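Local coordinates for protein predicted ATPase of the ABC class (Vibrio vulnificus, PDB 5D6A) that probably binds and hydrolyses ATP as a member of the ABC class of ATPases, and is captured here with the ATP analogue AMP-PNP, at residues V190-E195 against A245-Y250; A196-L201 against Y293-G298. All blocks are in the same frame, centred on the assembly; numbering follows the deposited sequence.

Overall arrangement
Contacts 1 and 2 show how one helix can serve two edges of a small sheet. Helix 181-199 meets the hairpin turn joining strands 240-245 and 249-257 in contact 1, then, at its C-terminal end, strand 294-296 in contact 2. These outer parts belong to one four-stranded antiparallel sheet, and the contact centres lie about 10 Å apart. The two contacts also touch directly: Arg-248 makes a cation-pi interaction with Tyr-293, and Pro-246 CD packs 3.6 Å from Ala-196 CB. Following the hairpin, strand 260-264 leads into a probable Walker A loop, whose backbone amides appear to meet AMP-PNP; neither contact includes that loop.

Contact 1 (V190-E195 against A245-Y250); sequences VVEDQE and APNRGY
Asp-193 OD1 accepts the backbone N of Asn-247 at 3.1 Å and, weakly, Asn-247 ND2 at 3.0 Å. The other carboxylate oxygen, Asp-193 OD2, takes the backbone N of Arg-248, also at 3.1 Å. Both backbone donors arrive on the syn side, somewhat out of the carboxylate plane, so one aspartate holds two successive amides of a turn, and the bonds to both oxygens fix the turn of the carboxylate. With CG set beside its own backbone N (chi1 -71°), the carboxylate reaches out from the helix to this turn, while the CB of Ala-245 packs 3.4 Å from Asp-193 CG.

One residue earlier, Glu-192 extends past the ring of Pro-246. Glu-192 OE1 accepts Asn-247 ND2 at 3.0 Å in a fairly straight bond (162°), which lies in the amide plane but meets the oxygen on its anti side, tilted out of the carboxylate plane. A water donates to both Glu-192 OE1 and Asn-247 OD1, and ND2 also reaches Gln-189 O; these partners together fix the rotation of the Asn-247 amide. The turn itself is a tight beta hairpin, closed by paired backbone bonds between Ala-245 and Gly-249. Helix 181-199 thus grips the tip joining strands 240-245 and 249-257, with Phe-94 of helix 92-109 against Glu-192 and Tyr-293, just ahead of strand 294-296, against Asp-193.

Contact 2 (A196-L201 against Y293-G298); sequences ALREQL and YIVTDG
The last turn of helix 181-199 lies over strand 294-296, with Arg-198 CA 5.5 Å from Val-295 CA. Val-295 points its side chain at the helix, and its two methyls divide the work. Val-295 CG1, set beside the backbone N (chi1 -68°), meets Leu-197 CB at 4.0 Å and lies over one face of the Arg-198 guanidinium, toward its rim. Val-295 CG2 turns to Leu-201, touching its CD2 at 3.7 Å. Further back, Leu-197 CD1 comes to the edge of the Tyr-293 ring, 4.1 Å from its CD1, near the ring plane.

The strand is an outermost member of a four-stranded antiparallel sheet and pairs with strand 206-211, where Val-295 bonds through its backbone to Phe-209. Such an antiparallel sheet beside the nucleotide-binding core is consistent with the beta subdomain of ABC ATPases. Phe-209 also packs against both Val-295 and Leu-201, continuing the apolar layer beneath the helix end.

Arg-198 supplies the polar side. Its chain runs extended to CD and then bends at chi3 (-67°), which brings NE to the backbone carbonyl of Thr-296; this bond is weak, with Arg-198 NE and Thr-296 O 3.4 Å apart, and the oxygen sits at the guanidinium edge. The stronger partners are farther on: NH2 donates to Ser-281 O and NH1 to Asn-284 OD1. Thr-296 directs its own side chain away from the helix, where its hydroxyl bonds with Ser-208 OG.

Contact 1 (V190-E195 against A245-Y250)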
ATOM      1  N   VAL A 190      14.189  23.170  20.281  1.00 42.95           N
ATOM      2  CA  VAL A 190      13.734  23.116  18.895  1.00 42.55           C
ATOM      3  C   VAL A 190      12.253  22.757  18.847  1.00 41.89           C
ATOM      4  O   VAL A 190      11.508  23.298  18.033  1.00 42.55           O
ATOM      5  CB  VAL A 190      14.560  22.123  18.052  1.00 42.20           C
ATOM      6  CG1 VAL A 190      13.959  21.957  16.664  1.00 41.39           C
ATOM      7  CG2 VAL A 190      16.003  22.595  17.946  1.00 43.55           C
ATOM      8  N   VAL A 191      11.828  21.851  19.723  1.00 42.56           N
ATOM      9  CA  VAL A 191      10.422  21.449  19.777  1.00 42.04           C
ATOM     10  C   VAL A 191       9.574  22.600  20.304  1.00 42.30           C
ATOM     11  O   VAL A 191       8.483  22.857  19.795  1.00 42.59           O
ATOM     12  CB  VAL A 191      10.209  20.199  20.651  1.00 42.16           C
ATOM     13  CG1 VAL A 191       8.726  19.853  20.738  1.00 41.86           C
ATOM     14  CG2 VAL A 191      10.993  19.022  20.089  1.00 41.05           C
ATOM     15  N   GLU A 192      10.082  23.290  21.323  1.00 43.34           N
ATOM     16  CA  GLU A 192       9.376  24.429  21.903  1.00 44.90           C
ATOM     17  C   GLU A 192       9.219  25.521  20.844  1.00 44.68           C
ATOM     18  O   GLU A 192       8.170  26.161  20.751  1.00 44.30           O
ATOM     19  CB  GLU A 192      10.127  24.972  23.122  1.00 47.06           C
ATOM     20  CG  GLU A 192       9.394  26.078  23.868  1.00 48.94           C
ATOM     21  CD  GLU A 192      10.134  26.545  25.109  1.00 51.41           C
ATOM     22  OE1 GLU A 192      11.381  26.477  25.126  1.00 52.64           O
ATOM     23  OE2 GLU A 192       9.471  26.999  26.064  1.00 53.40           O
ATOM     24  N   ASP A 193      10.272  25.725  20.053  1.00 44.09           N
ATOM     25  CA  ASP A 193      10.244  26.712  18.981  1.00 45.01           C
ATOM     26  C   ASP A 193       9.202  26.324  17.937  1.00 44.30           C
ATOM     27  O   ASP A 193       8.463  27.177  17.450  1.00 44.43           O
ATOM     28  CB  ASP A 193      11.621  26.851  18.321  1.00 45.93           C
ATOM     29  CG  ASP A 193      12.647  27.532  19.221  1.00 48.27           C
ATOM     30  OD1 ASP A 193      12.301  27.925  20.359  1.00 49.80           O
ATOM     31  OD2 ASP A 193      13.805  27.686  18.777  1.00 48.89           O
ATOM     32  N   GLN A 194       9.146  25.037  17.600  1.00 43.83           N
ATOM     33  CA  GLN A 194       8.166  24.544  16.629  1.00 43.36           C
ATOM     34  C   GLN A 194       6.730  24.806  17.070  1.00 43.61           C
ATOM     35  O   GLN A 194       5.899  25.224  16.263  1.00 43.64           O
ATOM     36  CB  GLN A 194       8.381  23.058  16.351  1.00 42.96           C
ATOM     37  CG  GLN A 194       9.521  22.803  15.386  1.00 43.38           C
ATOM     38  CD  GLN A 194       9.862  21.335  15.238  1.00 42.78           C
ATOM     39  OE1 GLN A 194       9.636  20.736  14.189  1.00 41.97           O
ATOM     40  NE2 GLN A 194      10.391  20.743  16.299  1.00 43.61           N
ATOM     41  N   GLU A 195       6.439  24.569  18.346  1.00 43.62           N
ATOM     42  CA  GLU A 195       5.098  24.816  18.864  1.00 44.85           C
ATOM     43  C   GLU A 195       4.809  26.312  18.822  1.00 45.21           C
ATOM     44  O   GLU A 195       3.741  26.730  18.373  1.00 45.95           O
ATOM     45  CB  GLU A 195       4.952  24.283  20.292  1.00 46.68           C
ATOM     46  CG  GLU A 195       3.574  24.504  20.910  1.00 49.46           C
ATOM     47  CD  GLU A 195       2.448  23.840  20.130  1.00 50.84           C
ATOM     48  OE1 GLU A 195       2.720  22.905  19.342  1.00 49.78           O
ATOM     49  OE2 GLU A 195       1.281  24.247  20.321  1.00 53.79           O
ATOM     50  N   ALA A 245      10.876  32.714  17.514  1.00 49.45           N
ATOM     51  CA  ALA A 245      10.895  31.564  18.407  1.00 48.88           C
ATOM     52  C   ALA A 245      11.584  31.976  19.707  1.00 50.54           C
ATOM     53  O   ALA A 245      12.537  32.761  19.683  1.00 52.23           O
ATOM     54  CB  ALA A 245      11.618  30.400  17.758  1.00 48.25           C
ATOM     55  N   PRO A 246      11.116  31.444  20.847  1.00 50.55           N
ATOM     56  CA  PRO A 246      11.683  31.819  22.147  1.00 52.44           C
ATOM     57  C   PRO A 246      13.159  31.471  22.342  1.00 53.24           C
ATOM     58  O   PRO A 246      13.845  32.137  23.117  1.00 55.38           O
ATOM     59  CB  PRO A 246      10.813  31.050  23.151  1.00 52.34           C
ATOM     60  CG  PRO A 246      10.211  29.932  22.375  1.00 50.96           C
ATOM     61  CD  PRO A 246      10.045  30.441  20.976  1.00 50.02           C
ATOM     62  N   ASN A 247      13.645  30.453  21.642  1.00 52.44           N
ATOM     63  CA  ASN A 247      15.035  30.027  21.793  1.00 53.07           C
ATOM     64  C   ASN A 247      15.934  30.474  20.650  1.00 53.08           C
ATOM     65  O   ASN A 247      16.971  31.087  20.884  1.00 54.39           O
ATOM     66  CB  ASN A 247      15.084  28.514  21.958  1.00 52.00           C
ATOM     67  CG  ASN A 247      14.317  28.050  23.179  1.00 53.18           C
ATOM     68  OD1 ASN A 247      14.538  28.549  24.285  1.00 55.64           O
ATOM     69  ND2 ASN A 247      13.414  27.093  22.992  1.00 51.57           N
ATOM     70  N   ARG A 248      15.538  30.171  19.419  1.00 52.30           N
ATOM     71  CA  ARG A 248      16.337  30.548  18.254  1.00 53.32           C
ATOM     72  C   ARG A 248      16.244  32.045  17.953  1.00 55.24           C
ATOM     73  O   ARG A 248      17.188  32.634  17.414  1.00 56.22           O
ATOM     74  CB  ARG A 248      15.920  29.733  17.026  1.00 52.36           C
ATOM     75  CG  ARG A 248      16.686  30.103  15.767  1.00 53.41           C
ATOM     76  CD  ARG A 248      16.376  29.180  14.604  1.00 52.49           C
ATOM     77  NE  ARG A 248      17.006  29.663  13.376  1.00 53.53           N
ATOM     78  CZ  ARG A 248      16.921  29.061  12.192  1.00 54.40           C
ATOM     79  NH1 ARG A 248      16.229  27.932  12.057  1.00 53.81           N
ATOM     80  NH2 ARG A 248      17.534  29.588  11.137  1.00 55.09           N
ATOM     81  N   GLY A 249      15.112  32.655  18.307  1.00 54.94           N
ATOM     82  CA  GLY A 249      14.895  34.077  18.064  1.00 55.64           C
ATOM     83  C   GLY A 249      14.149  34.287  16.762  1.00 54.80           C
ATOM     84  O   GLY A 249      13.233  33.530  16.437  1.00 53.84           O
ATOM     85  N   TYR A 250      14.543  35.309  16.009  1.00 55.59           N
ATOM     86  CA  TYR A 250      13.894  35.613  14.736  1.00 55.10           C
ATOM     87  C   TYR A 250      14.296  34.625  13.638  1.00 54.65           C
ATOM     88  O   TYR A 250      15.479  34.337  13.456  1.00 55.33           O
ATOM     89  CB  TYR A 250      14.220  37.042  14.297  1.00 55.83           C
ATOM     90  CG  TYR A 250      13.744  38.101  15.268  1.00 56.82           C
ATOM     91  CD1 TYR A 250      12.437  38.585  15.216  1.00 56.42           C
ATOM     92  CD2 TYR A 250      14.598  38.621  16.235  1.00 57.80           C
ATOM     93  CE1 TYR A 250      11.996  39.554  16.101  1.00 57.15           C
ATOM     94  CE2 TYR A 250      14.165  39.589  17.126  1.00 58.86           C
ATOM     95  CZ  TYR A 250      12.865  40.052  17.054  1.00 58.61           C
ATOM     96  OH  TYR A 250      12.435  41.014  17.934  1.00 59.31           O
TER
HETATM   97  O   HOH W   1      13.495  27.464  27.090  1.00 46.42           O

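Contact 2 (A196-L201 against Y293-G298)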
ATOM      1  N   ALA A 196       5.772  27.108  19.284  1.00 45.22           N
ATOM      2  CA  ALA A 196       5.649  28.566  19.298  1.00 46.16           C
ATOM      3  C   ALA A 196       5.395  29.120  17.898  1.00 45.49           C
ATOM      4  O   ALA A 196       4.568  30.006  17.724  1.00 46.31           O
ATOM      5  CB  ALA A 196       6.897  29.197  19.896  1.00 46.92           C
ATOM      6  N   LEU A 197       6.111  28.592  16.907  1.00 45.22           N
ATOM      7  CA  LEU A 197       5.939  29.019  15.516  1.00 45.38           C
ATOM      8  C   LEU A 197       4.577  28.586  14.978  1.00 45.40           C
ATOM      9  O   LEU A 197       3.955  29.308  14.200  1.00 44.71           O
ATOM     10  CB  LEU A 197       7.050  28.449  14.630  1.00 44.36           C
ATOM     11  CG  LEU A 197       8.473  28.941  14.909  1.00 45.52           C
ATOM     12  CD1 LEU A 197       9.479  28.150  14.088  1.00 44.71           C
ATOM     13  CD2 LEU A 197       8.603  30.432  14.636  1.00 47.12           C
ATOM     14  N   ARG A 198       4.120  27.405  15.396  1.00 45.96           N
ATOM     15  CA  ARG A 198       2.821  26.897  14.956  1.00 47.25           C
ATOM     16  C   ARG A 198       1.672  27.724  15.533  1.00 48.96           C
ATOM     17  O   ARG A 198       0.662  27.927  14.864  1.00 48.83           O
ATOM     18  CB  ARG A 198       2.654  25.411  15.317  1.00 46.71           C
ATOM     19  CG  ARG A 198       1.313  24.829  14.878  1.00 47.67           C
ATOM     20  CD  ARG A 198       1.204  23.320  15.062  1.00 47.35           C
ATOM     21  NE  ARG A 198       2.105  22.573  14.179  1.00 46.67           N
ATOM     22  CZ  ARG A 198       3.311  22.113  14.518  1.00 45.62           C
ATOM     23  NH1 ARG A 198       3.800  22.302  15.741  1.00 46.02           N
ATOM     24  NH2 ARG A 198       4.033  21.449  13.623  1.00 44.43           N
ATOM     25  N   GLU A 199       1.834  28.208  16.764  1.00 51.32           N
ATOM     26  CA  GLU A 199       0.790  29.005  17.418  1.00 54.05           C
ATOM     27  C   GLU A 199       0.594  30.395  16.809  1.00 55.71           C
ATOM     28  O   GLU A 199      -0.508  30.944  16.865  1.00 57.97           O
ATOM     29  CB  GLU A 199       1.054  29.128  18.924  1.00 55.27           C
ATOM     30  CG  GLU A 199       0.932  27.805  19.667  1.00 56.01           C
ATOM     31  CD  GLU A 199       1.057  27.934  21.176  1.00 57.85           C
ATOM     32  OE1 GLU A 199       1.037  29.070  21.702  1.00 58.95           O
ATOM     33  OE2 GLU A 199       1.161  26.882  21.838  1.00 57.86           O
ATOM     34  N   GLN A 200       1.647  30.961  16.221  1.00 55.69           N
ATOM     35  CA  GLN A 200       1.542  32.299  15.630  1.00 57.55           C
ATOM     36  C   GLN A 200       1.298  32.290  14.116  1.00 57.51           C
ATOM     37  O   GLN A 200       1.550  33.286  13.437  1.00 59.34           O
ATOM     38  CB  GLN A 200       2.759  33.163  15.997  1.00 57.80           C
ATOM     39  CG  GLN A 200       4.109  32.574  15.642  1.00 55.95           C
ATOM     40  CD  GLN A 200       5.258  33.452  16.102  1.00 56.47           C
ATOM     41  OE1 GLN A 200       5.212  34.674  15.972  1.00 57.33           O
ATOM     42  NE2 GLN A 200       6.304  32.828  16.626  1.00 56.06           N
ATOM     43  N   LEU A 201       0.800  31.168  13.596  1.00 56.91           N
ATOM     44  CA  LEU A 201       0.464  31.069  12.180  1.00 57.18           C
ATOM     45  C   LEU A 201      -0.849  31.796  11.956  1.00 60.47           C
ATOM     46  O   LEU A 201      -0.995  32.579  11.017  1.00 61.38           O
ATOM     47  CB  LEU A 201       0.314  29.609  11.748  1.00 55.07           C
ATOM     48  CG  LEU A 201       1.578  28.754  11.693  1.00 53.28           C
ATOM     49  CD1 LEU A 201       1.222  27.302  11.411  1.00 52.18           C
ATOM     50  CD2 LEU A 201       2.535  29.293  10.640  1.00 52.31           C
ATOM     51  N   TYR A 293      12.089  23.376  11.368  1.00 40.97           N
ATOM     52  CA  TYR A 293      11.666  24.772  11.444  1.00 41.61           C
ATOM     53  C   TYR A 293      10.604  25.072  10.392  1.00 40.98           C
ATOM     54  O   TYR A 293      10.501  26.192   9.885  1.00 41.45           O
ATOM     55  CB  TYR A 293      12.854  25.735  11.384  1.00 43.03           C
ATOM     56  CG  TYR A 293      13.633  25.756  12.678  1.00 44.70           C
ATOM     57  CD1 TYR A 293      13.162  26.473  13.775  1.00 46.12           C
ATOM     58  CD2 TYR A 293      14.832  25.061  12.813  1.00 46.16           C
ATOM     59  CE1 TYR A 293      13.860  26.497  14.971  1.00 47.87           C
ATOM     60  CE2 TYR A 293      15.542  25.082  14.005  1.00 47.32           C
ATOM     61  CZ  TYR A 293      15.049  25.801  15.082  1.00 48.78           C
ATOM     62  OH  TYR A 293      15.744  25.831  16.271  1.00 51.72           O
ATOM     63  N   ILE A 294       9.811  24.047  10.086  1.00 40.19           N
ATOM     64  CA  ILE A 294       8.696  24.165   9.161  1.00 39.46           C
ATOM     65  C   ILE A 294       7.452  23.793   9.957  1.00 38.33           C
ATOM     66  O   ILE A 294       7.414  22.741  10.590  1.00 37.13           O
ATOM     67  CB  ILE A 294       8.810  23.212   7.955  1.00 39.11           C
ATOM     68  CG1 ILE A 294      10.165  23.368   7.256  1.00 40.38           C
ATOM     69  CG2 ILE A 294       7.682  23.483   6.968  1.00 38.57           C
ATOM     70  CD1 ILE A 294      10.346  22.452   6.062  1.00 39.70           C
ATOM     71  N   VAL A 295       6.451  24.668   9.943  1.00 38.39           N
ATOM     72  CA  VAL A 295       5.200  24.412  10.652  1.00 38.37           C
ATOM     73  C   VAL A 295       4.012  24.583   9.711  1.00 38.42           C
ATOM     74  O   VAL A 295       4.068  25.355   8.754  1.00 38.68           O
ATOM     75  CB  VAL A 295       5.026  25.332  11.882  1.00 38.41           C
ATOM     76  CG1 VAL A 295       6.054  24.991  12.950  1.00 38.28           C
ATOM     77  CG2 VAL A 295       5.115  26.799  11.483  1.00 39.41           C
ATOM     78  N   THR A 296       2.943  23.848   9.991  1.00 38.33           N
ATOM     79  CA  THR A 296       1.738  23.897   9.182  1.00 38.74           C
ATOM     80  C   THR A 296       0.513  23.696  10.068  1.00 38.76           C
ATOM     81  O   THR A 296       0.593  23.093  11.136  1.00 37.84           O
ATOM     82  CB  THR A 296       1.755  22.799   8.097  1.00 38.95           C
ATOM     83  OG1 THR A 296       2.930  22.935   7.288  1.00 40.76           O
ATOM     84  CG2 THR A 296       0.527  22.882   7.207  1.00 38.72           C
ATOM     85  N   ASP A 297      -0.614  24.234   9.621  1.00 39.45           N
ATOM     86  CA  ASP A 297      -1.870  24.086  10.325  1.00 39.78           C
ATOM     87  C   ASP A 297      -2.007  22.619  10.752  1.00 38.41           C
ATOM     88  O   ASP A 297      -1.933  21.718   9.918  1.00 36.59           O
ATOM     89  CB  ASP A 297      -3.009  24.499   9.391  1.00 40.55           C
ATOM     90  CG  ASP A 297      -4.367  24.417  10.039  1.00 40.93           C
ATOM     91  OD1 ASP A 297      -4.530  23.708  11.059  1.00 41.59           O
ATOM     92  OD2 ASP A 297      -5.281  25.060   9.504  1.00 40.95           O
ATOM     93  N   GLY A 298      -2.199  22.396  12.050  1.00 38.42           N
ATOM     94  CA  GLY A 298      -2.304  21.048  12.609  1.00 37.55           C
ATOM     95  C   GLY A 298      -3.408  20.178  12.036  1.00 38.11           C
ATOM     96  O   GLY A 298      -3.296  18.952  12.041  1.00 37.79           O
TER